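Local coordinates for protein LAO/AO transport system kinase (Escherichia coli, PDB 2P67) that belongs to the MeaB family of P-loop proteins, built around a parallel beta sheet flanked by helices, at residues N202-G206 with D207-N211; T260-A264 with S265-Q269; L268-V271 with R272-S276. All coordinates share one frame; numbering follows the deposited sequence.

Overall arrangement
From the N terminus, contact 1 comes first: residues 202-211 round the loop that leaves strand 198-201 of the parallel sheet and enters helix 209-225, at the surface of the P-loop domain. After strand 236-239 the chain passes along helix 248-264 to contact 2, where residues 260-269 make the tight turn into helix 267-294. Contact 3, residues 268-276, continues directly along that helix to a sodium ion. Contacts 2 and 3, centres about 11 Å apart, overlap at Leu268 and Gln269, and Arg267 NH1 probably bonds Gln274 OE1. Contact 1 closes before contact 2 opens, its centre about 34 Å from that of contact 2; none nests or crosses.

Contact 1: N202-G206 with D207-N211; sequences NKDDG and DNHTN
Asp204 and His209 meet where the loop after strand 198-201 turns into helix 209-225; the Asn-Lys-Asp-Asp sequence of residues 202-205, which includes Asp204, fits the NKxD motif of G-protein-like P-loop folds. Asp204 OD1 approaches His209 CD2 obliquely at 3.4 Å, with the carboxylate and ring planes 50° apart. In Asp204 CG is anti to the backbone N (chi1 -166°), which carries the carboxylate toward CD2 of His209. Water 1 bridges the carboxylate of Asp204 and the backbone of His209, donating to Asp204 OD2 at 3.1 Å and to His209 O at 3.2 Å, and it lies over one face of the imidazole. Across the turn, Asn208 ND2 gives Lys203 O a weak hydrogen bond of 3.3 Å. The other amide atom, Asn208 OD1, comes within 3.0 Å of Asp205 O, but both are acceptors and no bond forms. Asn208 occupies the N-cap position of the helix, yet its side chain makes no capping bond.

Two tight turns shape the backbone that carries these side chains. Asp204 is the centre of an inverse gamma turn, closed by a weak bond from Asp205 N to Lys203 O. A type II' turn then runs from Asp205 to Asn208, with Gly206 at positive phi. Further out, Asp204 OD2 bonds Thr239 OG1 and Asp205 OD2 bonds Ser241 OG, tying the loop to the end of strand 236-239 and what follows, while Lys203 NZ reaches Gly66 O in the probable P-loop. At the helix start, water 2 donates to Gly206 O at 2.7 Å and accepts a weak, 3.4 Å bond from His209 N.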
ATOM      1  N   ASN A 202      16.934   6.309  20.364  1.00 29.81           N
ATOM      2  CA  ASN A 202      17.530   7.384  21.180  1.00 33.28           C
ATOM      3  C   ASN A 202      17.501   6.973  22.662  1.00 34.95           C
ATOM      4  O   ASN A 202      16.848   5.992  23.029  1.00 35.87           O
ATOM      5  CB  ASN A 202      16.784   8.713  20.935  1.00 33.61           C
ATOM      6  CG  ASN A 202      17.569   9.969  21.379  1.00 34.30           C
ATOM      7  OD1 ASN A 202      18.784   9.945  21.656  1.00 32.08           O
ATOM      8  ND2 ASN A 202      16.847  11.098  21.431  1.00 36.93           N
ATOM      9  N   LYS A 203      18.245   7.701  23.490  1.00 37.32           N
ATOM     10  CA  LYS A 203      18.273   7.509  24.957  1.00 39.34           C
ATOM     11  C   LYS A 203      19.020   6.244  25.340  1.00 40.21           C
ATOM     12  O   LYS A 203      18.673   5.567  26.322  1.00 40.91           O
ATOM     13  CB  LYS A 203      16.871   7.553  25.581  1.00 39.49           C
ATOM     14  CG  LYS A 203      16.113   8.852  25.289  1.00 41.81           C
ATOM     15  CD  LYS A 203      14.721   8.870  25.897  1.00 43.31           C
ATOM     16  CE  LYS A 203      14.017  10.174  25.529  1.00 44.59           C
ATOM     17  NZ  LYS A 203      12.561  10.136  25.845  1.00 45.26           N
ATOM     18  N   ASP A 204      20.054   5.939  24.561  1.00 41.26           N
ATOM     19  CA  ASP A 204      21.040   4.928  24.923  1.00 43.00           C
ATOM     20  C   ASP A 204      21.982   5.548  25.951  1.00 44.10           C
ATOM     21  O   ASP A 204      23.136   5.871  25.653  1.00 44.81           O
ATOM     22  CB  ASP A 204      21.830   4.433  23.696  1.00 42.76           C
ATOM     23  CG  ASP A 204      22.612   3.147  23.988  1.00 43.31           C
ATOM     24  OD1 ASP A 204      22.459   2.616  25.108  1.00 43.07           O
ATOM     25  OD2 ASP A 204      23.371   2.670  23.109  1.00 41.92           O
ATOM     26  N   ASP A 205      21.463   5.726  27.161  1.00 45.55           N
ATOM     27  CA  ASP A 205      22.185   6.403  28.237  1.00 46.56           C
ATOM     28  C   ASP A 205      21.698   5.890  29.588  1.00 46.77           C
ATOM     29  O   ASP A 205      20.645   5.237  29.671  1.00 46.64           O
ATOM     30  CB  ASP A 205      22.015   7.935  28.132  1.00 47.03           C
ATOM     31  CG  ASP A 205      20.553   8.386  28.183  1.00 48.10           C
ATOM     32  OD1 ASP A 205      19.791   7.888  29.042  1.00 50.41           O
ATOM     33  OD2 ASP A 205      20.160   9.255  27.366  1.00 49.71           O
ATOM     34  N   GLY A 206      22.459   6.192  30.640  1.00 47.03           N
ATOM     35  CA  GLY A 206      22.103   5.772  31.992  1.00 47.01           C
ATOM     36  C   GLY A 206      22.045   4.261  32.133  1.00 47.02           C
ATOM     37  O   GLY A 206      23.006   3.563  31.814  1.00 47.16           O
ATOM     38  N   ASP A 207      20.903   3.754  32.587  1.00 46.80           N
ATOM     39  CA  ASP A 207      20.782   2.340  32.931  1.00 46.41           C
ATOM     40  C   ASP A 207      20.014   1.455  31.940  1.00 45.15           C
ATOM     41  O   ASP A 207      19.932   0.236  32.132  1.00 45.99           O
ATOM     42  CB  ASP A 207      20.236   2.190  34.351  1.00 47.22           C
ATOM     43  CG  ASP A 207      21.227   2.654  35.403  1.00 49.36           C
ATOM     44  OD1 ASP A 207      22.438   2.329  35.278  1.00 51.90           O
ATOM     45  OD2 ASP A 207      20.801   3.343  36.359  1.00 51.49           O
ATOM     46  N   ASN A 208      19.471   2.025  30.871  1.00 43.14           N
ATOM     47  CA  ASN A 208      18.736   1.167  29.946  1.00 40.30           C
ATOM     48  C   ASN A 208      19.489   0.701  28.685  1.00 37.90           C
ATOM     49  O   ASN A 208      18.883   0.552  27.630  1.00 36.03           O
ATOM     50  CB  ASN A 208      17.336   1.715  29.622  1.00 41.32           C
ATOM     51  CG  ASN A 208      17.356   3.132  29.099  1.00 43.49           C
ATOM     52  OD1 ASN A 208      17.849   4.042  29.768  1.00 48.21           O
ATOM     53  ND2 ASN A 208      16.784   3.339  27.904  1.00 44.29           N
ATOM     54  N   HIS A 209      20.794   0.444  28.799  1.00 34.82           N
ATOM     55  CA  HIS A 209      21.538  -0.059  27.630  1.00 32.63           C
ATOM     56  C   HIS A 209      20.964  -1.375  27.072  1.00 30.76           C
ATOM     57  O   HIS A 209      20.835  -1.535  25.856  1.00 30.00           O
ATOM     58  CB  HIS A 209      23.043  -0.212  27.883  1.00 32.45           C
ATOM     59  CG  HIS A 209      23.805  -0.596  26.650  1.00 32.99           C
ATOM     60  ND1 HIS A 209      23.736  -1.859  26.095  1.00 32.51           N
ATOM     61  CD2 HIS A 209      24.614   0.124  25.838  1.00 33.48           C
ATOM     62  CE1 HIS A 209      24.476  -1.901  25.002  1.00 29.88           C
ATOM     63  NE2 HIS A 209      25.019  -0.711  24.826  1.00 34.36           N
ATOM     64  N   THR A 210      20.642  -2.315  27.949  1.00 29.15           N
ATOM     65  CA  THR A 210      20.130  -3.610  27.511  1.00 28.31           C
ATOM     66  C   THR A 210      18.779  -3.466  26.792  1.00 27.05           C
ATOM     67  O   THR A 210      18.572  -4.065  25.734  1.00 24.58           O
ATOM     68  CB  THR A 210      20.056  -4.616  28.688  1.00 29.22           C
ATOM     69  OG1 THR A 210      21.395  -4.918  29.119  1.00 30.31           O
ATOM     70  CG2 THR A 210      19.386  -5.930  28.269  1.00 29.69           C
ATOM     71  N   ASN A 211      17.881  -2.657  27.359  1.00 26.22           N
ATOM     72  CA  ASN A 211      16.580  -2.398  26.712  1.00 26.38           C
ATOM     73  C   ASN A 211      16.754  -1.793  25.315  1.00 25.20           C
ATOM     74  O   ASN A 211      16.074  -2.206  24.374  1.00 25.00           O
ATOM     75  CB  ASN A 211      15.681  -1.529  27.608  1.00 27.36           C
ATOM     76  CG  ASN A 211      15.178  -2.291  28.838  1.00 30.25           C
ATOM     77  OD1 ASN A 211      14.961  -3.505  28.783  1.00 35.98           O
ATOM     78  ND2 ASN A 211      15.008  -1.582  29.953  1.00 35.52           N
TER
HETATM   79  O   HOH W   1      22.459  -0.269  23.442  1.00 41.18           O
HETATM   80  O   HOH W   2      22.943   0.881  31.362  1.00 43.31           O

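Contact 2: T260-A264 with S265-Q269; sequences TALTA and SGRLQ
Leu262 O receives two backbone N-H groups from the far side of a Schellman motif, the turn by which helix 248-264 ends and helix 267-294 begins. Two bonds define the motif: Arg267 N to Leu262 O (6→1) at 2.9 Å, weak because the angle at the hydrogen is only 128°, and Gly266 N to Thr263 O (5→2) at 3.1 Å, from above the carbonyl plane. Leu268 N adds a third, reaching Leu262 O at 3.3 Å, also from above its carbonyl plane. Gly266 has positive phi (75°) and is at once the first residue after one helix to leave helical phi/psi and the N-cap of the next.

The side chain of Leu268 shows how the two helix ends pack. Its CB lies 4.2 Å from Leu262 CB and 4.0 Å from Thr263 CG2. With CG anti to the backbone N, the chain runs beside Thr263 in the same direction, and at the tip Leu268 CD2 touches Thr263 CG2 at 3.9 Å. The hydroxyl of Thr263 bonds Lys259 O in the preceding turn, while its methyl faces Leu268. Arg267 lies alongside Leu262, CG to CG at 4.2 Å, both pointing the same way. Arg267 N is shared, weakly with each acceptor, between Leu262 O and Ser265 OG, a hydroxyl also hydrogen-bonded to Glu232 OE2.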
ATOM      1  N   THR A 260      25.766   8.220  -0.841  1.00 23.92           N
ATOM      2  CA  THR A 260      26.757   7.524  -1.685  1.00 24.23           C
ATOM      3  C   THR A 260      26.184   6.308  -2.420  1.00 23.59           C
ATOM      4  O   THR A 260      26.320   6.180  -3.641  1.00 23.33           O
ATOM      5  CB  THR A 260      27.984   7.094  -0.820  1.00 24.07           C
ATOM      6  OG1 THR A 260      28.538   8.263  -0.224  1.00 25.56           O
ATOM      7  CG2 THR A 260      29.051   6.417  -1.680  1.00 25.98           C
ATOM      8  N   ALA A 261      25.501   5.428  -1.690  1.00 23.75           N
ATOM      9  CA  ALA A 261      24.960   4.217  -2.287  1.00 23.73           C
ATOM     10  C   ALA A 261      23.898   4.483  -3.360  1.00 23.75           C
ATOM     11  O   ALA A 261      23.858   3.809  -4.404  1.00 24.12           O
ATOM     12  CB  ALA A 261      24.402   3.319  -1.210  1.00 24.10           C
ATOM     13  N   LEU A 262      23.011   5.437  -3.095  1.00 23.33           N
ATOM     14  CA  LEU A 262      21.922   5.711  -4.030  1.00 23.64           C
ATOM     15  C   LEU A 262      22.377   6.555  -5.211  1.00 24.55           C
ATOM     16  O   LEU A 262      21.870   6.381  -6.324  1.00 25.05           O
ATOM     17  CB  LEU A 262      20.729   6.373  -3.325  1.00 23.44           C
ATOM     18  CG  LEU A 262      19.642   5.367  -2.930  1.00 22.17           C
ATOM     19  CD1 LEU A 262      20.179   4.575  -1.727  1.00 23.24           C
ATOM     20  CD2 LEU A 262      18.344   6.074  -2.584  1.00 25.44           C
ATOM     21  N   THR A 263      23.325   7.457  -4.978  1.00 24.41           N
ATOM     22  CA  THR A 263      23.824   8.293  -6.092  1.00 26.68           C
ATOM     23  C   THR A 263      24.755   7.553  -7.040  1.00 27.32           C
ATOM     24  O   THR A 263      24.850   7.931  -8.212  1.00 28.18           O
ATOM     25  CB  THR A 263      24.460   9.637  -5.651  1.00 26.27           C
ATOM     26  OG1 THR A 263      25.624   9.391  -4.864  1.00 27.33           O
ATOM     27  CG2 THR A 263      23.453  10.476  -4.846  1.00 27.46           C
ATOM     28  N   ALA A 264      25.417   6.497  -6.550  1.00 27.94           N
ATOM     29  CA  ALA A 264      26.305   5.662  -7.399  1.00 28.52           C
ATOM     30  C   ALA A 264      25.605   5.067  -8.629  1.00 28.59           C
ATOM     31  O   ALA A 264      26.197   4.956  -9.712  1.00 29.23           O
ATOM     32  CB  ALA A 264      26.977   4.563  -6.569  1.00 28.84           C
ATOM     33  N   SER A 265      24.331   4.723  -8.475  1.00 27.76           N
ATOM     34  CA  SER A 265      23.562   4.103  -9.538  1.00 26.83           C
ATOM     35  C   SER A 265      22.633   5.091 -10.225  1.00 26.20           C
ATOM     36  O   SER A 265      21.915   4.704 -11.126  1.00 26.33           O
ATOM     37  CB  SER A 265      22.706   2.987  -8.945  1.00 27.44           C
ATOM     38  OG  SER A 265      21.860   3.536  -7.946  1.00 26.66           O
ATOM     39  N   GLY A 266      22.620   6.343  -9.769  1.00 24.92           N
ATOM     40  CA  GLY A 266      21.634   7.329 -10.243  1.00 24.21           C
ATOM     41  C   GLY A 266      20.229   7.126  -9.674  1.00 24.06           C
ATOM     42  O   GLY A 266      19.260   7.699 -10.181  1.00 23.80           O
ATOM     43  N   ARG A 267      20.121   6.313  -8.619  1.00 23.09           N
ATOM     44  CA  ARG A 267      18.817   5.994  -8.040  0.50 23.62           C
ATOM     45  C   ARG A 267      18.196   7.180  -7.302  1.00 22.93           C
ATOM     46  O   ARG A 267      16.981   7.344  -7.343  1.00 23.73           O
ATOM     47  CB  ARG A 267      18.886   4.744  -7.138  0.50 23.41           C
ATOM     48  CG  ARG A 267      17.581   4.346  -6.401  0.50 24.57           C
ATOM     49  CD  ARG A 267      16.356   4.083  -7.299  0.50 25.40           C
ATOM     50  NE  ARG A 267      15.293   3.398  -6.555  0.50 26.82           N
ATOM     51  CZ  ARG A 267      13.982   3.471  -6.806  0.50 26.71           C
ATOM     52  NH1 ARG A 267      13.505   4.219  -7.790  0.50 26.56           N
ATOM     53  NH2 ARG A 267      13.132   2.787  -6.050  0.50 27.35           N
ATOM     54  N   LEU A 268      19.011   7.999  -6.643  1.00 23.57           N
ATOM     55  CA  LEU A 268      18.459   9.150  -5.917  1.00 24.33           C
ATOM     56  C   LEU A 268      17.691  10.100  -6.844  1.00 24.47           C
ATOM     57  O   LEU A 268      16.544  10.457  -6.557  1.00 24.15           O
ATOM     58  CB  LEU A 268      19.528   9.909  -5.136  1.00 24.63           C
ATOM     59  CG  LEU A 268      18.933  10.966  -4.183  1.00 25.97           C
ATOM     60  CD1 LEU A 268      17.785  10.410  -3.322  1.00 26.76           C
ATOM     61  CD2 LEU A 268      20.010  11.559  -3.311  1.00 26.54           C
ATOM     62  N   GLN A 269      18.310  10.481  -7.959  1.00 25.31           N
ATOM     63  CA  GLN A 269      17.621  11.297  -8.979  1.00 26.16           C
ATOM     64  C   GLN A 269      16.307  10.645  -9.414  1.00 25.76           C
ATOM     65  O   GLN A 269      15.280  11.320  -9.563  1.00 25.88           O
ATOM     66  CB  GLN A 269      18.528  11.523 -10.211  1.00 27.12           C
ATOM     67  CG  GLN A 269      19.631  12.555 -10.013  1.00 30.99           C
ATOM     68  CD  GLN A 269      20.783  12.445 -11.046  1.00 36.80           C
ATOM     69  OE1 GLN A 269      21.413  11.363 -11.220  1.00 35.03           O
ATOM     70  NE2 GLN A 269      21.079  13.578 -11.718  1.00 35.29           N
TER

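Contact 3: L268-V271 with R272-S276; sequences LQQV and RQQQS. With NA (sodium ion), chain B.
A sodium ion sits beside Arg272 and Ser276, one helical turn apart, and takes a protein ligand from each. Arg272 O binds it at 2.7 Å and Ser276 OG at 2.6 Å; four waters bring the number of oxygens to six. The serine hydroxyl is set for this by chi1 of -76°, which puts OG beside the backbone N. Arg272 O keeps its helical role too, accepting Ser276 N at 3.2 Å, so the metal shares that oxygen with an N-H donor. In the second shell, water 4, the most distant ligand, donates to Gln275 OE1 at 2.8 Å.

The backbone here is regular alpha helix, part of the long helix 267-294, and its i to i+4 bonds are mostly straight: Arg272 N points at Leu268 O with an angle of 172° at the hydrogen. The same spacing pairs the side chains. The amides of Gln270 and Gln274 are stacked, their planes 14° apart, with Gln270 OE1 3.8 Å from Gln274 NE2; in the conformer given, Arg267 NH1 probably bonds Gln274 OE1, and weakly Gln270 OE1. Leu268 CD2 lies 4.3 Å above one face of the Arg272 guanidinium, toward its rim, while Arg272 NH2 forms a salt bridge with Asp171. Val271 CG1 rests 3.7 Å from Gln275 NE2, an amide nitrogen that is hydrogen-bonded to Val170 O.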
ATOM      1  N   LEU A 268      19.011   7.999  -6.643  1.00 23.57           N
ATOM      2  CA  LEU A 268      18.459   9.150  -5.917  1.00 24.33           C
ATOM      3  C   LEU A 268      17.691  10.100  -6.844  1.00 24.47           C
ATOM      4  O   LEU A 268      16.544  10.457  -6.557  1.00 24.15           O
ATOM      5  CB  LEU A 268      19.528   9.909  -5.136  1.00 24.63           C
ATOM      6  CG  LEU A 268      18.933  10.966  -4.183  1.00 25.97           C
ATOM      7  CD1 LEU A 268      17.785  10.410  -3.322  1.00 26.76           C
ATOM      8  CD2 LEU A 268      20.010  11.559  -3.311  1.00 26.54           C
ATOM      9  N   GLN A 269      18.310  10.481  -7.959  1.00 25.31           N
ATOM     10  CA  GLN A 269      17.621  11.297  -8.979  1.00 26.16           C
ATOM     11  C   GLN A 269      16.307  10.645  -9.414  1.00 25.76           C
ATOM     12  O   GLN A 269      15.280  11.320  -9.563  1.00 25.88           O
ATOM     13  CB  GLN A 269      18.528  11.523 -10.211  1.00 27.12           C
ATOM     14  CG  GLN A 269      19.631  12.555 -10.013  1.00 30.99           C
ATOM     15  CD  GLN A 269      20.783  12.445 -11.046  1.00 36.80           C
ATOM     16  OE1 GLN A 269      21.413  11.363 -11.220  1.00 35.03           O
ATOM     17  NE2 GLN A 269      21.079  13.578 -11.718  1.00 35.29           N
ATOM     18  N   GLN A 270      16.331   9.331  -9.632  1.00 25.50           N
ATOM     19  CA  GLN A 270      15.126   8.614 -10.032  1.00 26.29           C
ATOM     20  C   GLN A 270      14.040   8.687  -8.961  1.00 25.54           C
ATOM     21  O   GLN A 270      12.873   8.965  -9.264  1.00 26.73           O
ATOM     22  CB  GLN A 270      15.450   7.158 -10.371  1.00 26.28           C
ATOM     23  CG  GLN A 270      14.326   6.519 -11.145  1.00 29.97           C
ATOM     24  CD  GLN A 270      14.401   5.031 -11.135  1.00 34.99           C
ATOM     25  OE1 GLN A 270      14.438   4.407 -10.069  1.00 38.98           O
ATOM     26  NE2 GLN A 270      14.404   4.433 -12.324  1.00 36.21           N
ATOM     27  N   VAL A 271      14.445   8.477  -7.710  1.00 24.97           N
ATOM     28  CA  VAL A 271      13.539   8.588  -6.569  1.00 25.29           C
ATOM     29  C   VAL A 271      12.863   9.959  -6.536  1.00 25.08           C
ATOM     30  O   VAL A 271      11.633  10.044  -6.473  1.00 25.46           O
ATOM     31  CB  VAL A 271      14.255   8.272  -5.237  1.00 25.18           C
ATOM     32  CG1 VAL A 271      13.372   8.679  -4.015  1.00 25.42           C
ATOM     33  CG2 VAL A 271      14.575   6.776  -5.171  1.00 26.57           C
ATOM     34  N   ARG A 272      13.663  11.020  -6.610  1.00 25.21           N
ATOM     35  CA  ARG A 272      13.141  12.391  -6.601  1.00 26.05           C
ATOM     36  C   ARG A 272      12.128  12.653  -7.734  1.00 26.83           C
ATOM     37  O   ARG A 272      11.058  13.243  -7.493  1.00 26.51           O
ATOM     38  CB  ARG A 272      14.286  13.394  -6.657  1.00 25.94           C
ATOM     39  CG  ARG A 272      15.155  13.404  -5.430  1.00 25.37           C
ATOM     40  CD  ARG A 272      16.404  14.195  -5.705  1.00 27.43           C
ATOM     41  NE  ARG A 272      17.019  14.687  -4.477  1.00 26.77           N
ATOM     42  CZ  ARG A 272      18.004  15.568  -4.448  1.00 29.60           C
ATOM     43  NH1 ARG A 272      18.482  16.045  -5.601  1.00 29.79           N
ATOM     44  NH2 ARG A 272      18.522  15.962  -3.287  1.00 27.04           N
ATOM     45  N   GLN A 273      12.450  12.199  -8.944  1.00 28.34           N
ATOM     46  CA  GLN A 273      11.526  12.319 -10.096  1.00 29.30           C
ATOM     47  C   GLN A 273      10.224  11.544  -9.877  1.00 29.39           C
ATOM     48  O   GLN A 273       9.128  12.073 -10.108  1.00 29.80           O
ATOM     49  CB  GLN A 273      12.225  11.891 -11.399  1.00 30.37           C
ATOM     50  CG  GLN A 273      11.287  11.591 -12.580  1.00 34.32           C
ATOM     51  CD  GLN A 273      10.719  12.834 -13.282  1.00 40.41           C
ATOM     52  OE1 GLN A 273      10.106  12.713 -14.359  1.00 41.67           O
ATOM     53  NE2 GLN A 273      10.912  14.027 -12.684  1.00 40.56           N
ATOM     54  N   GLN A 274      10.344  10.300  -9.423  1.00 28.73           N
ATOM     55  CA  GLN A 274       9.195   9.464  -9.109  1.00 28.45           C
ATOM     56  C   GLN A 274       8.305  10.068  -8.033  1.00 27.21           C
ATOM     57  O   GLN A 274       7.085   9.950  -8.119  1.00 26.30           O
ATOM     58  CB  GLN A 274       9.636   8.075  -8.677  1.00 29.75           C
ATOM     59  CG  GLN A 274      10.138   7.202  -9.807  1.00 34.40           C
ATOM     60  CD  GLN A 274      10.556   5.818  -9.327  1.00 39.36           C
ATOM     61  OE1 GLN A 274      10.812   5.600  -8.129  1.00 42.32           O
ATOM     62  NE2 GLN A 274      10.644   4.877 -10.263  1.00 42.01           N
ATOM     63  N   GLN A 275       8.905  10.704  -7.019  1.00 25.34           N
ATOM     64  CA  GLN A 275       8.125  11.331  -5.958  1.00 25.42           C
ATOM     65  C   GLN A 275       7.275  12.476  -6.520  1.00 25.66           C
ATOM     66  O   GLN A 275       6.107  12.631  -6.174  1.00 24.66           O
ATOM     67  CB  GLN A 275       9.031  11.869  -4.854  1.00 24.90           C
ATOM     68  CG  GLN A 275       9.687  10.787  -4.018  1.00 23.02           C
ATOM     69  CD  GLN A 275      10.600  11.334  -2.920  1.00 24.09           C
ATOM     70  OE1 GLN A 275      11.035  12.490  -2.954  1.00 25.15           O
ATOM     71  NE2 GLN A 275      10.911  10.482  -1.948  1.00 21.87           N
ATOM     72  N   SER A 276       7.869  13.266  -7.407  1.00 26.57           N
ATOM     73  CA  SER A 276       7.178  14.445  -7.940  1.00 27.55           C
ATOM     74  C   SER A 276       6.057  14.034  -8.875  1.00 27.01           C
ATOM     75  O   SER A 276       4.971  14.576  -8.804  1.00 26.92           O
ATOM     76  CB  SER A 276       8.172  15.382  -8.621  1.00 28.42           C
ATOM     77  OG  SER A 276       8.907  16.085  -7.606  1.00 32.58           O
TER
HETATM   78 NA    NA B 401      10.968  15.638  -6.159  1.00 35.06          NA
HETATM   79  O   HOH W   3      10.157   7.511  -5.513  1.00 45.55           O
HETATM   80  O   HOH W   4       9.817  14.984  -3.527  1.00 23.78           O
HETATM   81  O   HOH W   5      12.955  15.937  -4.488  1.00 23.19           O
HETATM   82  O   HOH W   6      10.896  18.079  -4.989  1.00 33.55           O
HETATM   83  O   HOH W   7      12.124  16.606  -8.383  1.00 39.33           O